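Local coordinates for protein endo-arabinase (Bacteroides thetaiotaomicron, PDB 5C0P) that probably hydrolyses O-glycosidic bonds in arabinan as a magnesium-binding endo-arabinase of glycosyl hydrolase family 43, at residues 68-81 against 96-110. Residues are numbered along the deposited sequence; the frame is centred on the assembly and turned at random. Where two conformers were deposited one is given.
Sequences FIAKSDFWGQQDFW and TTFSNAGVKRGTSIL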
loop_
_atom_site.group_PDB
_atom_site.type_symbol
_atom_site.label_atom_id
_atom_site.label_comp_id
_atom_site.label_asym_id
_atom_site.label_seq_id
_atom_site.Cartn_x
_atom_site.Cartn_y
_atom_site.Cartn_z
ATOM N N PHE A 68 4.961 14.533 -6.983
ATOM C CA PHE A 68 4.736 15.357 -5.792
ATOM C C PHE A 68 6.013 15.872 -5.153
ATOM O O PHE A 68 6.874 15.087 -4.736
ATOM C CB PHE A 68 3.913 14.623 -4.716
ATOM C CG PHE A 68 3.639 15.472 -3.503
ATOM C CD1 PHE A 68 2.953 16.671 -3.644
ATOM C CD2 PHE A 68 4.069 15.096 -2.241
ATOM C CE1 PHE A 68 2.702 17.487 -2.558
ATOM C CE2 PHE A 68 3.812 15.918 -1.134
ATOM C CZ PHE A 68 3.131 17.110 -1.299
ATOM N N ILE A 69 6.123 17.197 -5.081
ATOM C CA ILE A 69 7.135 17.870 -4.281
ATOM C C ILE A 69 6.375 18.744 -3.305
ATOM O O ILE A 69 5.591 19.593 -3.732
ATOM C CB ILE A 69 7.990 18.825 -5.128
ATOM C CG1 ILE A 69 8.552 18.119 -6.361
ATOM C CG2 ILE A 69 9.092 19.460 -4.265
ATOM C CD1 ILE A 69 9.724 17.247 -6.068
ATOM N N ALA A 70 6.609 18.558 -2.008
ATOM C CA ALA A 70 5.878 19.318 -0.996
ATOM C C ALA A 70 6.247 20.793 -1.015
ATOM O O ALA A 70 7.429 21.153 -1.068
ATOM C CB ALA A 70 6.113 18.742 0.392
ATOM N N LYS A 71 5.233 21.653 -0.965
ATOM C CA LYS A 71 5.464 23.068 -0.690
ATOM C C LYS A 71 5.821 23.197 0.787
ATOM O O LYS A 71 5.610 22.264 1.562
ATOM C CB LYS A 71 4.234 23.915 -1.043
ATOM C CG LYS A 71 3.925 23.927 -2.536
ATOM C CD LYS A 71 2.659 24.720 -2.844
ATOM N N SER A 72 6.363 24.349 1.178
ATOM C CA SER A 72 6.850 24.527 2.546
ATOM C C SER A 72 5.738 24.483 3.592
ATOM O O SER A 72 5.993 24.199 4.760
ATOM C CB SER A 72 7.641 25.829 2.675
ATOM O OG SER A 72 6.827 26.948 2.386
ATOM N N ASP A 73 4.505 24.757 3.175
ATOM C CA ASP A 73 3.379 24.741 4.105
ATOM C C ASP A 73 2.665 23.395 4.214
ATOM O O ASP A 73 1.717 23.260 4.985
ATOM C CB ASP A 73 2.381 25.865 3.797
ATOM C CG ASP A 73 1.728 25.726 2.432
ATOM O OD1 ASP A 73 2.073 24.800 1.667
ATOM O OD2 ASP A 73 0.868 26.579 2.113
ATOM N N PHE A 74 3.126 22.396 3.469
ATOM C CA PHE A 74 2.564 21.053 3.603
ATOM C C PHE A 74 2.863 20.502 4.988
ATOM O O PHE A 74 3.965 20.676 5.515
ATOM C CB PHE A 74 3.143 20.125 2.550
ATOM C CG PHE A 74 2.518 18.758 2.533
ATOM C CD1 PHE A 74 1.158 18.592 2.284
ATOM C CD2 PHE A 74 3.297 17.634 2.744
ATOM C CE1 PHE A 74 0.586 17.313 2.250
ATOM C CE2 PHE A 74 2.737 16.358 2.717
ATOM C CZ PHE A 74 1.374 16.199 2.468
ATOM N N TRP A 75 1.882 19.824 5.580
ATOM C CA TRP A 75 1.992 19.391 6.961
ATOM C C TRP A 75 3.110 18.394 7.205
ATOM O O TRP A 75 3.673 18.358 8.299
ATOM C CB TRP A 75 0.674 18.765 7.426
ATOM C CG TRP A 75 0.431 17.371 6.898
ATOM C CD1 TRP A 75 -0.217 17.034 5.744
ATOM C CD2 TRP A 75 0.803 16.133 7.524
ATOM N NE1 TRP A 75 -0.249 15.667 5.597
ATOM C CE2 TRP A 75 0.363 15.090 6.678
ATOM C CE3 TRP A 75 1.471 15.805 8.710
ATOM C CZ2 TRP A 75 0.565 13.735 6.988
ATOM C CZ3 TRP A 75 1.677 14.458 9.013
ATOM C CH2 TRP A 75 1.224 13.443 8.159
ATOM N N GLY A 76 3.406 17.570 6.205
ATOM C CA GLY A 76 4.316 16.452 6.399
ATOM C C GLY A 76 5.582 16.587 5.580
ATOM O O GLY A 76 5.631 16.175 4.427
ATOM N N GLN A 77 6.617 17.147 6.186
ATOM C CA GLN A 77 7.845 17.404 5.447
ATOM C C GLN A 77 8.808 16.224 5.451
ATOM O O GLN A 77 9.810 16.245 4.738
ATOM C CB GLN A 77 8.536 18.660 5.968
ATOM C CG GLN A 77 7.705 19.937 5.812
ATOM C CD GLN A 77 7.578 20.385 4.363
ATOM O OE1 GLN A 77 8.528 20.288 3.585
ATOM N NE2 GLN A 77 6.398 20.879 3.993
ATOM N N GLN A 78 8.507 15.192 6.237
ATOM C CA GLN A 78 9.402 14.035 6.349
ATOM C C GLN A 78 8.775 12.759 5.822
ATOM O O GLN A 78 7.547 12.673 5.679
ATOM C CB GLN A 78 9.839 13.827 7.811
ATOM C CG GLN A 78 10.677 14.970 8.354
ATOM C CD GLN A 78 11.065 14.796 9.808
ATOM O OE1 GLN A 78 10.850 15.689 10.626
ATOM N NE2 GLN A 78 11.657 13.657 10.133
ATOM N N ASP A 79 9.646 11.794 5.513
ATOM C CA ASP A 79 9.302 10.414 5.141
ATOM C C ASP A 79 8.965 10.195 3.659
ATOM O O ASP A 79 9.790 9.657 2.934
ATOM C CB ASP A 79 8.232 9.791 6.064
ATOM C CG ASP A 79 8.607 9.855 7.541
ATOM O OD1 ASP A 79 9.812 9.872 7.862
ATOM O OD2 ASP A 79 7.683 9.881 8.374
ATOM N N PHE A 80 7.767 10.588 3.220
ATOM C CA PHE A 80 7.311 10.336 1.839
ATOM C C PHE A 80 7.274 8.835 1.531
ATOM O O PHE A 80 7.639 8.405 0.438
ATOM C CB PHE A 80 8.200 11.050 0.798
ATOM C CG PHE A 80 7.993 12.545 0.722
ATOM C CD1 PHE A 80 7.507 13.128 -0.440
ATOM C CD2 PHE A 80 8.281 13.360 1.809
ATOM C CE1 PHE A 80 7.307 14.501 -0.518
ATOM C CE2 PHE A 80 8.086 14.743 1.743
ATOM C CZ PHE A 80 7.596 15.306 0.568
ATOM N N TRP A 81 6.830 8.044 2.501
ATOM C CA TRP A 81 6.902 6.588 2.384
ATOM C C TRP A 81 5.761 5.981 1.595
ATOM O O TRP A 81 4.598 6.381 1.739
ATOM C CB TRP A 81 6.905 5.930 3.762
ATOM C CG TRP A 81 8.126 6.182 4.584
ATOM C CD1 TRP A 81 9.296 6.761 4.181
ATOM C CD2 TRP A 81 8.290 5.851 5.965
ATOM N NE1 TRP A 81 10.181 6.803 5.232
ATOM C CE2 TRP A 81 9.584 6.261 6.339
ATOM C CE3 TRP A 81 7.463 5.254 6.921
ATOM C CZ2 TRP A 81 10.077 6.082 7.635
ATOM C CZ3 TRP A 81 7.946 5.089 8.207
ATOM C CH2 TRP A 81 9.242 5.500 8.552
ATOM N N THR A 96 0.145 8.758 0.604
ATOM C CA THR A 96 1.555 8.665 0.990
ATOM C C THR A 96 1.698 8.973 2.476
ATOM O O THR A 96 0.888 9.713 3.045
ATOM C CB THR A 96 2.433 9.636 0.148
ATOM O OG1 THR A 96 2.305 9.289 -1.238
ATOM C CG2 THR A 96 3.913 9.548 0.524
ATOM N N THR A 97 2.715 8.395 3.105
ATOM C CA THR A 97 2.900 8.553 4.540
ATOM C C THR A 97 3.985 9.586 4.848
ATOM O O THR A 97 5.070 9.581 4.259
ATOM C CB THR A 97 3.203 7.190 5.189
ATOM O OG1 THR A 97 2.054 6.336 5.030
ATOM C CG2 THR A 97 3.524 7.347 6.663
ATOM N N PHE A 98 3.677 10.490 5.780
ATOM C CA PHE A 98 4.571 11.584 6.124
ATOM C C PHE A 98 4.626 11.738 7.633
ATOM O O PHE A 98 3.803 11.178 8.348
ATOM C CB PHE A 98 4.051 12.918 5.557
ATOM C CG PHE A 98 3.795 12.912 4.070
ATOM C CD1 PHE A 98 4.811 13.221 3.166
ATOM C CD2 PHE A 98 2.519 12.654 3.580
ATOM C CE1 PHE A 98 4.560 13.233 1.787
ATOM C CE2 PHE A 98 2.255 12.668 2.207
ATOM C CZ PHE A 98 3.281 12.962 1.309
ATOM N N SER A 99 5.582 12.524 8.113
ATOM C CA SER A 99 5.581 12.975 9.493
ATOM C C SER A 99 6.205 14.365 9.536
ATOM O O SER A 99 6.683 14.872 8.522
ATOM C CB SER A 99 6.353 12.016 10.401
ATOM O OG SER A 99 7.731 11.979 10.072
ATOM N N ASN A 100 6.196 14.988 10.708
ATOM C CA ASN A 100 6.815 16.290 10.866
ATOM C C ASN A 100 7.186 16.449 12.320
ATOM O O ASN A 100 6.684 15.712 13.170
ATOM C CB ASN A 100 5.832 17.393 10.459
ATOM C CG ASN A 100 6.517 18.617 9.883
ATOM O OD1 ASN A 100 7.063 18.573 8.784
ATOM N ND2 ASN A 100 6.476 19.723 10.617
ATOM N N ALA A 101 8.060 17.401 12.618
ATOM C CA ALA A 101 8.308 17.743 14.007
ATOM C C ALA A 101 6.975 18.147 14.632
ATOM O O ALA A 101 6.250 18.977 14.077
ATOM C CB ALA A 101 9.312 18.873 14.108
ATOM N N GLY A 102 6.629 17.518 15.749
ATOM C CA GLY A 102 5.408 17.849 16.461
ATOM C C GLY A 102 4.110 17.290 15.897
ATOM O O GLY A 102 3.030 17.646 16.376
ATOM N N VAL A 103 4.196 16.437 14.873
ATOM C CA VAL A 103 3.015 15.763 14.340
ATOM C C VAL A 103 3.313 14.281 14.154
ATOM O O VAL A 103 4.316 13.916 13.530
ATOM C CB VAL A 103 2.590 16.323 12.969
ATOM C CG1 VAL A 103 1.186 15.857 12.627
ATOM C CG2 VAL A 103 2.665 17.843 12.955
ATOM N N LYS A 104 2.436 13.423 14.666
ATOM C CA LYS A 104 2.633 11.986 14.496
ATOM C C LYS A 104 2.580 11.570 13.031
ATOM O O LYS A 104 1.885 12.182 12.208
ATOM C CB LYS A 104 1.609 11.190 15.311
ATOM C CG LYS A 104 1.886 11.223 16.805
ATOM C CD LYS A 104 1.163 10.112 17.537
ATOM C CE LYS A 104 1.610 10.067 18.988
ATOM N NZ LYS A 104 1.674 11.442 19.542
ATOM N N ARG A 105 3.330 10.522 12.704
ATOM C CA ARG A 105 3.314 9.954 11.365
ATOM C C ARG A 105 1.892 9.584 10.960
ATOM O O ARG A 105 1.117 9.080 11.779
ATOM C CB ARG A 105 4.211 8.713 11.328
ATOM C CG ARG A 105 4.362 8.100 9.946
ATOM C CD ARG A 105 5.517 7.115 9.892
ATOM N NE ARG A 105 6.802 7.803 9.996
ATOM C CZ ARG A 105 7.747 7.509 10.881
ATOM N NH1 ARG A 105 8.875 8.202 10.890
ATOM N NH2 ARG A 105 7.571 6.522 11.750
ATOM N N GLY A 106 1.544 9.859 9.710
ATOM C CA GLY A 106 0.247 9.467 9.190
ATOM C C GLY A 106 0.223 9.462 7.681
ATOM O O GLY A 106 1.136 9.976 7.031
ATOM N N THR A 107 -0.827 8.890 7.114
ATOM C CA THR A 107 -0.982 8.862 5.670
ATOM C C THR A 107 -1.900 10.010 5.289
ATOM O O THR A 107 -2.913 10.236 5.949
ATOM C CB THR A 107 -1.585 7.521 5.221
ATOM O OG1 THR A 107 -0.723 6.458 5.644
ATOM C CG2 THR A 107 -1.764 7.475 3.699
ATOM N N SER A 108 -1.539 10.760 4.254
ATOM C CA SER A 108 -2.454 11.781 3.755
ATOM C C SER A 108 -2.760 11.576 2.283
ATOM O O SER A 108 -2.097 10.779 1.593
ATOM C CB SER A 108 -1.993 13.211 4.070
ATOM O OG SER A 108 -0.982 13.620 3.198
ATOM N N ILE A 109 -3.800 12.263 1.824
ATOM C CA ILE A 109 -4.338 12.063 0.489
ATOM C C ILE A 109 -4.150 13.328 -0.341
ATOM O O ILE A 109 -4.430 14.445 0.119
ATOM C CB ILE A 109 -5.823 11.678 0.553
ATOM C CG1 ILE A 109 -5.985 10.376 1.349
ATOM C CG2 ILE A 109 -6.414 11.549 -0.862
ATOM C CD1 ILE A 109 -7.446 9.990 1.654
ATOM N N LEU A 110 -3.638 13.143 -1.557
ATOM C CA LEU A 110 -3.387 14.250 -2.471
ATOM C C LEU A 110 -4.081 13.925 -3.780
ATOM O O LEU A 110 -4.346 12.755 -4.067
ATOM C CB LEU A 110 -1.883 14.435 -2.685
ATOM C CG LEU A 110 -1.106 14.683 -1.385
ATOM C CD1 LEU A 110 -0.536 13.380 -0.792
ATOM C CD2 LEU A 110 -0.026 15.694 -1.612
HETATM O O HOH W 1 9.580 18.347 10.178
HETATM O O HOH W 2 10.820 10.819 10.222
HETATM O O HOH W 3 1.999 5.230 2.595
#
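Q78 and W81 pair with S99 and T97 where strand 78-81 runs against strand 96-100, their axes 4.7 Å apart at closest and 173° between their directions, so antiparallel. Both strands belong to one blade of the five-bladed beta-propeller characteristic of family 43, in which 96-100 also pairs with 103-110. Q78 N donates to S99 O at 2.9 Å and S99 N returns a bond to Q78 O; W81 N and T97 O, likewise 2.9 Å apart, are reciprocated by T97 N to W81 O. Q77 and Q78 opposite S99 form a classic bulge, F80 and W81 opposite T97 a G1 bulge.

On the side of the sheet where F98 projects, away from the S99 and T97 side chains, its ring makes T-shaped contacts with F74 and F80, each plane nearly perpendicular to its own. F74 turns its edge to the F98 face, while F98 points its edge at the F80 face, F80 and F98 centroids 4.8 Å apart. L110 CD2 lies over a face of F68 in a CH-pi contact.

R105 CG lies anti to the backbone N (chi1 -175°) and the chain then bends, bringing NE within 2.8 Å of D79 OD2 in a salt bridge whose N-H...O hydrogen bond is nearly straight (167°). S99 OG donates to D79 OD2 as well, at 2.7 Å, the two donors arriving from opposite faces of the carboxylate. W81 CH2 lies 3.4 Å from R105 CZ, over the guanidinium centre, and E154 takes the NH2 end. A leucine in place of R105 would probably leave D79 without its charged mate and W81 CH2 without the guanidinium face it packs on. On the F98 side of the sheet, one face of the W75 indole meets F98 CB off-centre (CH-pi), and W75 NE1 makes a weak bond of 3.2 Å to S108 OG.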